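DNA-dependent metalloprotease SPRTN (Homo sapiens, PDB 6MDW) cleaves proteins covalently cross-linked to DNA during DNA synthesis, acting as a zinc metalloendopeptidase that requires DNA and so protects genome integrity. Local coordinates at residues A[35-40]-A[91-96]. Numbering follows the deposited sequence.
With ZN (zinc ion), chain F.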
loop_
_atom_site.group_PDB
_atom_site.type_symbol
_atom_site.label_atom_id
_atom_site.label_comp_id
_atom_site.label_asym_id
_atom_site.label_seq_id
_atom_site.Cartn_x
_atom_site.Cartn_y
_atom_site.Cartn_z
ATOM N N GLN A 35 12.428 11.393 8.650
ATOM C CA GLN A 35 13.611 11.382 7.782
ATOM C C GLN A 35 13.277 11.674 6.317
ATOM O O GLN A 35 14.141 12.249 5.634
ATOM C CB GLN A 35 14.341 10.052 7.872
ATOM C CG GLN A 35 14.986 9.846 9.235
ATOM C CD GLN A 35 15.857 8.624 9.269
ATOM O OE1 GLN A 35 15.680 7.682 8.509
ATOM N NE2 GLN A 35 16.832 8.650 10.170
ATOM N N PHE A 36 12.080 11.284 5.835
ATOM C CA PHE A 36 11.788 11.296 4.423
ATOM C C PHE A 36 10.558 12.107 4.058
ATOM O O PHE A 36 10.413 12.371 2.857
ATOM C CB PHE A 36 11.645 9.866 3.880
ATOM C CG PHE A 36 12.857 9.028 4.186
ATOM C CD1 PHE A 36 14.114 9.456 3.783
ATOM C CD2 PHE A 36 12.747 7.854 4.912
ATOM C CE1 PHE A 36 15.247 8.741 4.126
ATOM C CE2 PHE A 36 13.887 7.136 5.239
ATOM C CZ PHE A 36 15.127 7.593 4.856
ATOM N N PHE A 37 9.689 12.515 4.999
ATOM C CA PHE A 37 8.438 13.180 4.665
ATOM C C PHE A 37 8.242 14.466 5.460
ATOM O O PHE A 37 7.154 14.973 5.542
ATOM C CB PHE A 37 7.238 12.233 4.857
ATOM C CG PHE A 37 7.284 11.058 3.912
ATOM C CD1 PHE A 37 6.912 11.219 2.590
ATOM C CD2 PHE A 37 7.805 9.854 4.324
ATOM C CE1 PHE A 37 6.976 10.155 1.696
ATOM C CE2 PHE A 37 7.839 8.782 3.444
ATOM C CZ PHE A 37 7.433 8.935 2.140
ATOM N N TRP A 38 9.364 15.011 5.940
ATOM C CA TRP A 38 9.440 16.367 6.557
ATOM C C TRP A 38 8.453 16.524 7.728
ATOM O O TRP A 38 7.982 17.634 8.026
ATOM C CB TRP A 38 9.231 17.430 5.478
ATOM C CG TRP A 38 10.120 17.272 4.290
ATOM C CD1 TRP A 38 11.425 17.647 4.194
ATOM C CD2 TRP A 38 9.787 16.651 3.034
ATOM N NE1 TRP A 38 11.920 17.324 2.964
ATOM C CE2 TRP A 38 10.933 16.723 2.226
ATOM C CE3 TRP A 38 8.620 16.093 2.502
ATOM C CZ2 TRP A 38 10.957 16.263 0.910
ATOM C CZ3 TRP A 38 8.643 15.614 1.212
ATOM C CH2 TRP A 38 9.800 15.698 0.427
ATOM N N GLY A 39 8.085 15.412 8.388
ATOM C CA GLY A 39 7.166 15.427 9.517
ATOM C C GLY A 39 5.703 15.529 9.111
ATOM O O GLY A 39 4.823 15.561 9.983
ATOM N N GLN A 40 5.387 15.571 7.815
ATOM C CA GLN A 40 4.065 15.930 7.346
ATOM C C GLN A 40 3.000 14.823 7.486
ATOM O O GLN A 40 1.837 15.104 7.257
ATOM C CB GLN A 40 4.136 16.400 5.901
ATOM C CG GLN A 40 4.841 17.747 5.776
ATOM C CD GLN A 40 4.794 18.276 4.370
ATOM O OE1 GLN A 40 5.792 18.252 3.675
ATOM N NE2 GLN A 40 3.638 18.791 3.953
ATOM N N HIS A 91 6.447 2.880 0.065
ATOM C CA HIS A 91 5.544 3.037 -1.062
ATOM C C HIS A 91 4.191 3.599 -0.608
ATOM O O HIS A 91 3.699 4.578 -1.154
ATOM C CB HIS A 91 5.389 1.694 -1.785
ATOM C CG HIS A 91 4.459 1.685 -2.950
ATOM N ND1 HIS A 91 4.897 1.398 -4.242
ATOM C CD2 HIS A 91 3.120 1.884 -3.038
ATOM C CE1 HIS A 91 3.852 1.452 -5.057
ATOM N NE2 HIS A 91 2.752 1.761 -4.354
ATOM N N GLU A 92 3.612 2.982 0.425
ATOM C CA GLU A 92 2.338 3.446 0.937
ATOM C C GLU A 92 2.443 4.869 1.500
ATOM O O GLU A 92 1.536 5.670 1.339
ATOM C CB GLU A 92 1.781 2.517 2.023
ATOM C CG GLU A 92 1.537 1.091 1.546
ATOM C CD GLU A 92 0.712 0.988 0.289
ATOM O OE1 GLU A 92 -0.192 1.817 0.043
ATOM O OE2 GLU A 92 1.006 0.044 -0.491
ATOM N N MET A 93 3.558 5.176 2.172
ATOM C CA MET A 93 3.718 6.532 2.727
ATOM C C MET A 93 3.805 7.601 1.638
ATOM O O MET A 93 3.365 8.738 1.875
ATOM C CB MET A 93 4.936 6.556 3.646
ATOM C CG MET A 93 4.723 5.752 4.946
ATOM S SD MET A 93 6.172 5.719 6.051
ATOM C CE MET A 93 6.106 7.389 6.703
ATOM N N ILE A 94 4.323 7.253 0.460
ATOM C CA ILE A 94 4.323 8.196 -0.650
ATOM C C ILE A 94 2.884 8.476 -1.080
ATOM O O ILE A 94 2.471 9.612 -1.239
ATOM C CB ILE A 94 5.164 7.699 -1.840
ATOM C CG1 ILE A 94 6.641 7.584 -1.450
ATOM C CG2 ILE A 94 4.978 8.656 -2.986
ATOM C CD1 ILE A 94 7.456 6.897 -2.499
ATOM N N HIS A 95 2.079 7.423 -1.239
ATOM C CA HIS A 95 0.653 7.646 -1.541
ATOM C C HIS A 95 0.024 8.528 -0.462
ATOM O O HIS A 95 -0.762 9.444 -0.758
ATOM C CB HIS A 95 -0.099 6.315 -1.620
ATOM C CG HIS A 95 0.156 5.493 -2.847
ATOM N ND1 HIS A 95 0.078 5.981 -4.148
ATOM C CD2 HIS A 95 0.453 4.178 -2.951
ATOM C CE1 HIS A 95 0.340 4.970 -4.979
ATOM N NE2 HIS A 95 0.590 3.860 -4.273
ATOM N N ALA A 96 0.301 8.231 0.794
ATOM C CA ALA A 96 -0.269 9.023 1.892
ATOM C C ALA A 96 0.186 10.492 1.765
ATOM O O ALA A 96 -0.596 11.404 2.001
ATOM C CB ALA A 96 0.138 8.442 3.213
HETATM ZN ZN ZN F . 0.883 1.964 -5.122
#
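Phe37 puts the far end of its ring (CE1, CZ, CE2) against Met93, Ile94 CG1 and the backbone between them, resting beside Ile94 N; the contact is van der Waals packing, and no hydrogen bond joins 35-40 to 91-96. Its CE2 lies 3.7 Å from Met93 CB, an oblique approach, while the Met93 methyl CE comes within 3.8 Å of Phe37 CD2. The bend of the methionine chain at its last torsion (chi3 74°) turns that methyl to one side of the ring plane, just outside the rim at CD2 and CE2. Met93 SD sits 5.4 Å from the Phe37 ring centroid, 56° off the normal, which makes an oblique Met-aromatic contact. Ile94 comes in differently, its CG1 meeting the ring edge in plane, 3.9 Å from Phe37 CZ.

The segment 91-96 carries the HExxH motif of the SprT-like protease domain. His91 and His95, one helical turn apart, bind the catalytic zinc through NE2, at 2.0 Å from His91 and 2.1 Å from His95; His110 is the third protein ligand, and Glu92 is the active-site residue. His91 ND1 hydrogen-bonds the backbone O of Thr130, a second-shell contact that helps fix the ring's rotation. Met93 and Ile94 fall between Glu92 and His95 in sequence, yet turn their side chains to the buried interior, where Ile94 also packs on Phe114 and Phe37 on Ile121, both from helix 112-125.

On the other side of the contact, Phe37 follows directly on helix 25-36 and opens a type I' turn closed by Gln40 N to Phe37 O, 2.9 Å. Cutting Phe37 back to an alanine is likely to open a gap against helix 82-100, leaving the Met93 methyl and Ile94 CG1 without their aromatic neighbour. Farther along the turn, Gln40 OE1 hydrogen-bonds Tyr97 OH, a polar link to the same helix.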